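Local coordinates for protein metallo-carboxypeptidase (Pseudomonas aeruginosa, PDB 4A39) that is a zinc-dependent cytosolic carboxypeptidase of the M14 family, which probably removes residues from the C-terminal end of peptides or proteins, at residues Q50-M59 / E115-P125. Sequence-based numbering, arbitrary orientation.
Sequences QWFHFKVEGM and ESEVRFAYFEP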
ATOM      1  N   GLN A  50      -8.660  11.429  -2.892  1.00  6.44           N
ATOM      2  CA  GLN A  50      -8.762  11.236  -1.448  1.00  5.70           C
ATOM      3  C   GLN A  50      -7.392  11.562  -0.862  1.00  5.95           C
ATOM      4  O   GLN A  50      -7.293  12.264   0.141  1.00  4.75           O
ATOM      5  CB  GLN A  50      -9.147   9.797  -1.095  1.00  4.97           C
ATOM      6  CG  GLN A  50      -9.457   9.610   0.392  1.00  6.40           C
ATOM      7  CD  GLN A  50     -10.939   9.410   0.680  1.00  5.43           C
ATOM      8  OE1 GLN A  50     -11.793   9.634  -0.179  1.00  6.80           O
ATOM      9  NE2 GLN A  50     -11.247   8.989   1.904  1.00  5.91           N
ATOM     10  N   TRP A  51      -6.343  11.048  -1.500  1.00  4.60           N
ATOM     11  CA  TRP A  51      -4.972  11.298  -1.063  1.00  4.58           C
ATOM     12  C   TRP A  51      -4.610  12.773  -1.211  1.00  5.20           C
ATOM     13  O   TRP A  51      -4.953  13.409  -2.205  1.00  6.83           O
ATOM     14  CB  TRP A  51      -3.986  10.438  -1.880  1.00  4.76           C
ATOM     15  CG  TRP A  51      -2.545  10.868  -1.749  1.00  5.14           C
ATOM     16  CD1 TRP A  51      -1.884  11.780  -2.528  1.00  3.29           C
ATOM     17  CD2 TRP A  51      -1.613  10.453  -0.740  1.00  4.59           C
ATOM     18  NE1 TRP A  51      -0.603  11.959  -2.063  1.00  3.53           N
ATOM     19  CE2 TRP A  51      -0.410  11.160  -0.965  1.00  4.35           C
ATOM     20  CE3 TRP A  51      -1.679   9.557   0.337  1.00  5.30           C
ATOM     21  CZ2 TRP A  51       0.721  10.997  -0.153  1.00  2.58           C
ATOM     22  CZ3 TRP A  51      -0.554   9.396   1.148  1.00  3.89           C
ATOM     23  CH2 TRP A  51       0.629  10.115   0.896  1.00  4.94           C
ATOM     24  N   PHE A  52      -3.943  13.317  -0.197  1.00  5.45           N
ATOM     25  CA  PHE A  52      -3.494  14.705  -0.219  1.00  4.71           C
ATOM     26  C   PHE A  52      -2.114  14.733   0.419  1.00  4.15           C
ATOM     27  O   PHE A  52      -1.772  13.854   1.207  1.00  4.46           O
ATOM     28  CB  PHE A  52      -4.472  15.619   0.545  1.00  5.96           C
ATOM     29  CG  PHE A  52      -4.616  15.289   2.008  1.00  5.24           C
ATOM     30  CD1 PHE A  52      -3.740  15.819   2.951  1.00  4.67           C
ATOM     31  CD2 PHE A  52      -5.649  14.464   2.443  1.00  6.11           C
ATOM     32  CE1 PHE A  52      -3.892  15.532   4.310  1.00  6.42           C
ATOM     33  CE2 PHE A  52      -5.813  14.167   3.794  1.00  5.48           C
ATOM     34  CZ  PHE A  52      -4.930  14.704   4.733  1.00  5.24           C
ATOM     35  N   HIS A  53      -1.320  15.732   0.054  1.00  4.08           N
ATOM     36  CA  HIS A  53       0.034  15.878   0.576  1.00  3.83           C
ATOM     37  C   HIS A  53       0.513  17.276   0.202  1.00  3.98           C
ATOM     38  O   HIS A  53       0.641  17.600  -0.975  1.00  3.92           O
ATOM     39  CB  HIS A  53       0.945  14.811  -0.052  1.00  5.06           C
ATOM     40  CG  HIS A  53       2.356  14.829   0.453  1.00  6.57           C
ATOM     41  ND1 HIS A  53       3.350  14.054  -0.106  1.00  5.79           N
ATOM     42  CD2 HIS A  53       2.941  15.521   1.461  1.00  6.85           C
ATOM     43  CE1 HIS A  53       4.486  14.269   0.533  1.00  8.22           C
ATOM     44  NE2 HIS A  53       4.265  15.154   1.489  1.00  6.42           N
ATOM     45  N   PHE A  54       0.766  18.109   1.205  1.00  3.96           N
ATOM     46  CA  PHE A  54       1.224  19.467   0.947  1.00  4.00           C
ATOM     47  C   PHE A  54       2.144  19.994   2.033  1.00  5.59           C
ATOM     48  O   PHE A  54       2.204  19.451   3.138  1.00  6.85           O
ATOM     49  CB  PHE A  54       0.037  20.431   0.779  1.00  5.15           C
ATOM     50  CG  PHE A  54      -0.875  20.503   1.975  1.00  6.22           C
ATOM     51  CD1 PHE A  54      -1.930  19.606   2.118  1.00  4.08           C
ATOM     52  CD2 PHE A  54      -0.684  21.477   2.958  1.00  5.36           C
ATOM     53  CE1 PHE A  54      -2.786  19.678   3.220  1.00  6.81           C
ATOM     54  CE2 PHE A  54      -1.534  21.555   4.064  1.00  4.45           C
ATOM     55  CZ  PHE A  54      -2.588  20.653   4.193  1.00  5.28           C
ATOM     56  N   LYS A  55       2.866  21.059   1.704  1.00  6.40           N
ATOM     57  CA  LYS A  55       3.786  21.684   2.644  1.00  6.93           C
ATOM     58  C   LYS A  55       3.346  23.112   2.942  1.00  7.08           C
ATOM     59  O   LYS A  55       2.863  23.823   2.058  1.00  6.61           O
ATOM     60  CB  LYS A  55       5.210  21.711   2.072  1.00  7.59           C
ATOM     61  CG  LYS A  55       5.847  20.345   1.878  1.00 11.87           C
ATOM     62  CD  LYS A  55       7.310  20.486   1.476  1.00 15.34           C
ATOM     63  CE  LYS A  55       7.933  19.141   1.153  1.00 16.38           C
ATOM     64  NZ  LYS A  55       9.366  19.275   0.759  1.00 17.78           N
ATOM     65  N   VAL A  56       3.497  23.519   4.199  1.00  7.48           N
ATOM     66  CA  VAL A  56       3.149  24.875   4.614  1.00  8.63           C
ATOM     67  C   VAL A  56       4.443  25.533   5.083  1.00  9.50           C
ATOM     68  O   VAL A  56       5.211  24.934   5.832  1.00  9.32           O
ATOM     69  CB  VAL A  56       2.133  24.880   5.781  1.00  8.59           C
ATOM     70  CG1 VAL A  56       1.662  26.303   6.059  1.00  8.33           C
ATOM     71  CG2 VAL A  56       0.944  23.991   5.447  1.00  5.85           C
ATOM     72  N   GLU A  57       4.697  26.758   4.641  1.00  9.57           N
ATOM     73  CA  GLU A  57       5.906  27.459   5.050  1.00 10.81           C
ATOM     74  C   GLU A  57       5.551  28.874   5.486  1.00  9.71           C
ATOM     75  O   GLU A  57       4.504  29.401   5.107  1.00  9.80           O
ATOM     76  CB  GLU A  57       6.918  27.494   3.893  1.00 13.10           C
ATOM     77  CG  GLU A  57       7.258  26.117   3.344  1.00 16.74           C
ATOM     78  CD  GLU A  57       8.137  26.155   2.102  1.00 19.24           C
ATOM     79  OE1 GLU A  57       8.145  27.180   1.387  1.00 21.89           O
ATOM     80  OE2 GLU A  57       8.808  25.134   1.832  1.00 21.42           O
ATOM     81  N   GLY A  58       6.413  29.473   6.299  1.00 10.78           N
ATOM     82  CA  GLY A  58       6.184  30.829   6.774  1.00 12.75           C
ATOM     83  C   GLY A  58       5.092  30.988   7.823  1.00 12.83           C
ATOM     84  O   GLY A  58       4.494  32.057   7.939  1.00 14.11           O
ATOM     85  N   MET A  59       4.827  29.938   8.596  1.00 11.96           N
ATOM     86  CA  MET A  59       3.793  30.019   9.623  1.00 11.35           C
ATOM     87  C   MET A  59       4.273  30.818  10.829  1.00 11.69           C
ATOM     88  O   MET A  59       5.437  30.724  11.227  1.00 11.96           O
ATOM     89  CB  MET A  59       3.374  28.618  10.079  1.00 10.23           C
ATOM     90  CG  MET A  59       2.836  27.730   8.973  1.00 10.26           C
ATOM     91  SD  MET A  59       2.245  26.155   9.620  1.00 10.94           S
ATOM     92  CE  MET A  59       3.784  25.361  10.005  1.00 12.62           C
ATOM     93  N   GLU A 115       7.286  24.892  14.804  1.00 10.38           N
ATOM     94  CA  GLU A 115       8.277  25.356  13.834  1.00 11.72           C
ATOM     95  C   GLU A 115       7.521  26.077  12.734  1.00 10.99           C
ATOM     96  O   GLU A 115       6.303  25.946  12.634  1.00 11.22           O
ATOM     97  CB  GLU A 115       9.073  24.162  13.265  1.00 12.06           C
ATOM     98  CG  GLU A 115       9.853  23.410  14.336  1.00 16.03           C
ATOM     99  CD  GLU A 115      10.692  22.261  13.808  1.00 18.48           C
ATOM    100  OE1 GLU A 115      10.561  21.903  12.623  1.00 19.51           O
ATOM    101  OE2 GLU A 115      11.482  21.703  14.599  1.00 19.89           O
ATOM    102  N   SER A 116       8.233  26.854  11.916  1.00 10.65           N
ATOM    103  CA  SER A 116       7.624  27.644  10.845  1.00 11.40           C
ATOM    104  C   SER A 116       7.156  26.860   9.610  1.00 10.76           C
ATOM    105  O   SER A 116       6.425  27.382   8.775  1.00 10.67           O
ATOM    106  CB  SER A 116       8.554  28.775  10.412  1.00 12.94           C
ATOM    107  OG  SER A 116       9.692  28.246   9.767  1.00 14.63           O
ATOM    108  N   GLU A 117       7.576  25.601   9.496  1.00  9.62           N
ATOM    109  CA  GLU A 117       7.128  24.813   8.359  1.00  9.55           C
ATOM    110  C   GLU A 117       6.703  23.409   8.765  1.00  9.42           C
ATOM    111  O   GLU A 117       7.287  22.801   9.668  1.00  8.82           O
ATOM    112  CB  GLU A 117       8.201  24.768   7.270  1.00 12.57           C
ATOM    113  CG  GLU A 117       9.423  23.922   7.557  1.00 17.19           C
ATOM    114  CD  GLU A 117      10.312  23.793   6.326  1.00 20.17           C
ATOM    115  OE1 GLU A 117      10.680  24.839   5.745  1.00 19.00           O
ATOM    116  OE2 GLU A 117      10.636  22.651   5.937  1.00 22.63           O
ATOM    117  N   VAL A 118       5.675  22.899   8.096  1.00  6.51           N
ATOM    118  CA  VAL A 118       5.169  21.569   8.385  1.00  7.83           C
ATOM    119  C   VAL A 118       4.520  20.974   7.140  1.00  8.61           C
ATOM    120  O   VAL A 118       4.080  21.702   6.249  1.00  9.36           O
ATOM    121  CB  VAL A 118       4.120  21.627   9.527  1.00  7.96           C
ATOM    122  CG1 VAL A 118       2.829  22.262   9.024  1.00  7.97           C
ATOM    123  CG2 VAL A 118       3.875  20.242  10.076  1.00  8.83           C
ATOM    124  N   ARG A 119       4.483  19.647   7.068  1.00  7.82           N
ATOM    125  CA  ARG A 119       3.863  18.957   5.946  1.00  8.59           C
ATOM    126  C   ARG A 119       2.675  18.143   6.459  1.00  7.56           C
ATOM    127  O   ARG A 119       2.697  17.665   7.591  1.00  7.44           O
ATOM    128  CB  ARG A 119       4.852  17.996   5.266  1.00 10.56           C
ATOM    129  CG  ARG A 119       6.123  18.628   4.713  1.00 16.81           C
ATOM    130  CD  ARG A 119       7.336  18.376   5.612  1.00 18.49           C
ATOM    131  NE  ARG A 119       8.532  18.998   5.052  1.00 20.38           N
ATOM    132  CZ  ARG A 119       9.219  18.511   4.026  1.00 20.36           C
ATOM    133  NH1 ARG A 119       8.842  17.377   3.446  1.00 21.00           N
ATOM    134  NH2 ARG A 119      10.265  19.178   3.558  1.00 21.58           N
ATOM    135  N   PHE A 120       1.637  18.016   5.636  1.00  5.79           N
ATOM    136  CA  PHE A 120       0.466  17.211   5.977  1.00  5.88           C
ATOM    137  C   PHE A 120       0.249  16.217   4.847  1.00  5.41           C
ATOM    138  O   PHE A 120       0.500  16.530   3.678  1.00  4.26           O
ATOM    139  CB  PHE A 120      -0.804  18.066   6.120  1.00  4.51           C
ATOM    140  CG  PHE A 120      -0.802  18.974   7.311  1.00  5.44           C
ATOM    141  CD1 PHE A 120      -1.284  18.524   8.536  1.00  5.61           C
ATOM    142  CD2 PHE A 120      -0.343  20.282   7.210  1.00  6.76           C
ATOM    143  CE1 PHE A 120      -1.315  19.362   9.639  1.00  6.36           C
ATOM    144  CE2 PHE A 120      -0.371  21.131   8.309  1.00  6.46           C
ATOM    145  CZ  PHE A 120      -0.859  20.669   9.527  1.00  6.76           C
ATOM    146  N   ALA A 121      -0.200  15.015   5.196  1.00  4.62           N
ATOM    147  CA  ALA A 121      -0.464  13.992   4.192  1.00  4.33           C
ATOM    148  C   ALA A 121      -1.541  13.035   4.680  1.00  4.93           C
ATOM    149  O   ALA A 121      -1.835  12.979   5.875  1.00  5.40           O
ATOM    150  CB  ALA A 121       0.811  13.223   3.858  1.00  6.10           C
ATOM    151  N   TYR A 122      -2.125  12.284   3.754  1.00  3.84           N
ATOM    152  CA  TYR A 122      -3.183  11.337   4.094  1.00  3.20           C
ATOM    153  C   TYR A 122      -2.582  10.127   4.811  1.00  3.25           C
ATOM    154  O   TYR A 122      -3.253   9.462   5.608  1.00  3.83           O
ATOM    155  CB  TYR A 122      -3.932  10.928   2.820  1.00  3.74           C
ATOM    156  CG  TYR A 122      -5.199  10.125   3.039  1.00  3.29           C
ATOM    157  CD1 TYR A 122      -6.036  10.371   4.135  1.00  3.43           C
ATOM    158  CD2 TYR A 122      -5.580   9.140   2.128  1.00  4.41           C
ATOM    159  CE1 TYR A 122      -7.219   9.654   4.317  1.00  3.15           C
ATOM    160  CE2 TYR A 122      -6.758   8.419   2.300  1.00  3.68           C
ATOM    161  CZ  TYR A 122      -7.572   8.678   3.394  1.00  4.51           C
ATOM    162  OH  TYR A 122      -8.737   7.957   3.566  1.00  5.93           O
ATOM    163  N   PHE A 123      -1.318   9.848   4.511  1.00  3.03           N
ATOM    164  CA  PHE A 123      -0.566   8.768   5.154  1.00  3.71           C
ATOM    165  C   PHE A 123       0.914   9.094   4.971  1.00  4.09           C
ATOM    166  O   PHE A 123       1.273   9.850   4.069  1.00  3.92           O
ATOM    167  CB  PHE A 123      -0.861   7.400   4.521  1.00  3.48           C
ATOM    168  CG  PHE A 123      -0.394   6.238   5.364  1.00  3.96           C
ATOM    169  CD1 PHE A 123      -1.173   5.775   6.422  1.00  2.73           C
ATOM    170  CD2 PHE A 123       0.841   5.637   5.129  1.00  2.39           C
ATOM    171  CE1 PHE A 123      -0.725   4.733   7.232  1.00  2.84           C
ATOM    172  CE2 PHE A 123       1.297   4.593   5.935  1.00  2.58           C
ATOM    173  CZ  PHE A 123       0.513   4.142   6.987  1.00  4.21           C
ATOM    174  N   GLU A 124       1.772   8.536   5.823  1.00  4.95           N
ATOM    175  CA  GLU A 124       3.214   8.766   5.716  1.00  6.33           C
ATOM    176  C   GLU A 124       3.627   8.391   4.285  1.00  5.75           C
ATOM    177  O   GLU A 124       3.597   7.222   3.917  1.00  5.62           O
ATOM    178  CB  GLU A 124       3.948   7.893   6.740  1.00  7.31           C
ATOM    179  CG  GLU A 124       5.441   8.158   6.836  1.00  6.14           C
ATOM    180  CD  GLU A 124       6.088   7.483   8.035  1.00  9.09           C
ATOM    181  OE1 GLU A 124       5.387   6.781   8.798  1.00  6.24           O
ATOM    182  OE2 GLU A 124       7.309   7.661   8.211  1.00  9.64           O
ATOM    183  N   PRO A 125       4.034   9.381   3.468  1.00  5.12           N
ATOM    184  CA  PRO A 125       4.436   9.157   2.072  1.00  6.56           C
ATOM    185  C   PRO A 125       5.683   8.325   1.805  1.00  6.03           C
ATOM    186  O   PRO A 125       6.639   8.344   2.584  1.00  6.51           O
ATOM    187  CB  PRO A 125       4.600  10.575   1.516  1.00  7.44           C
ATOM    188  CG  PRO A 125       3.810  11.438   2.461  1.00  8.21           C
ATOM    189  CD  PRO A 125       4.106  10.816   3.794  1.00  6.11           C
TER
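Antiparallel strands 53-57 and 118-121 pair within the beta sheet of the N-terminal domain of this cytosolic carboxypeptidase. Phe54 with Phe120 and Val56 with Val118 are hydrogen-bonded pairs, the shortest link being Val56 N to Val118 O at 2.8 Å; Tyr122 N to Phe52 O and Met59 N to Ser116 O (3.0 Å) extend the ladder at its two ends. On the apolar face, CB of Phe120 sits 4.0 Å from the Phe54 ring centroid, over the ring face; the ring planes are 30° apart and displaced along each other, so this CH-pi approach and the ring rims make the contact. Met59 CE, brought round by a bend at chi3 (-73°), meets Val118 CG1. On the other face Lys55 and Arg119 run side by side, Lys55 CD over the guanidinium centre; Lys55 also makes a cation-pi contact with Phe20. Pro125 CG covers one face of the His53 ring, whose ND1 is hydrogen-bonded to Ser22 OG. Beyond the strands, Gln50 NE2 donates to Tyr122 OH (3.2 Å), which lies close to the Gln50 amide plane, while Gln50 OE1 is hydrogen-bonded to Ser75. Strands 15-17 and 87-89 flank the pair, and strands 65-69 and 106-111 pack on Phe54; at the catalytic-domain end, Trp51 stacks on His184 and Tyr122 on Phe351, Tyr122 about 7 Å, side chain to side chain, from the zinc ligand Glu183.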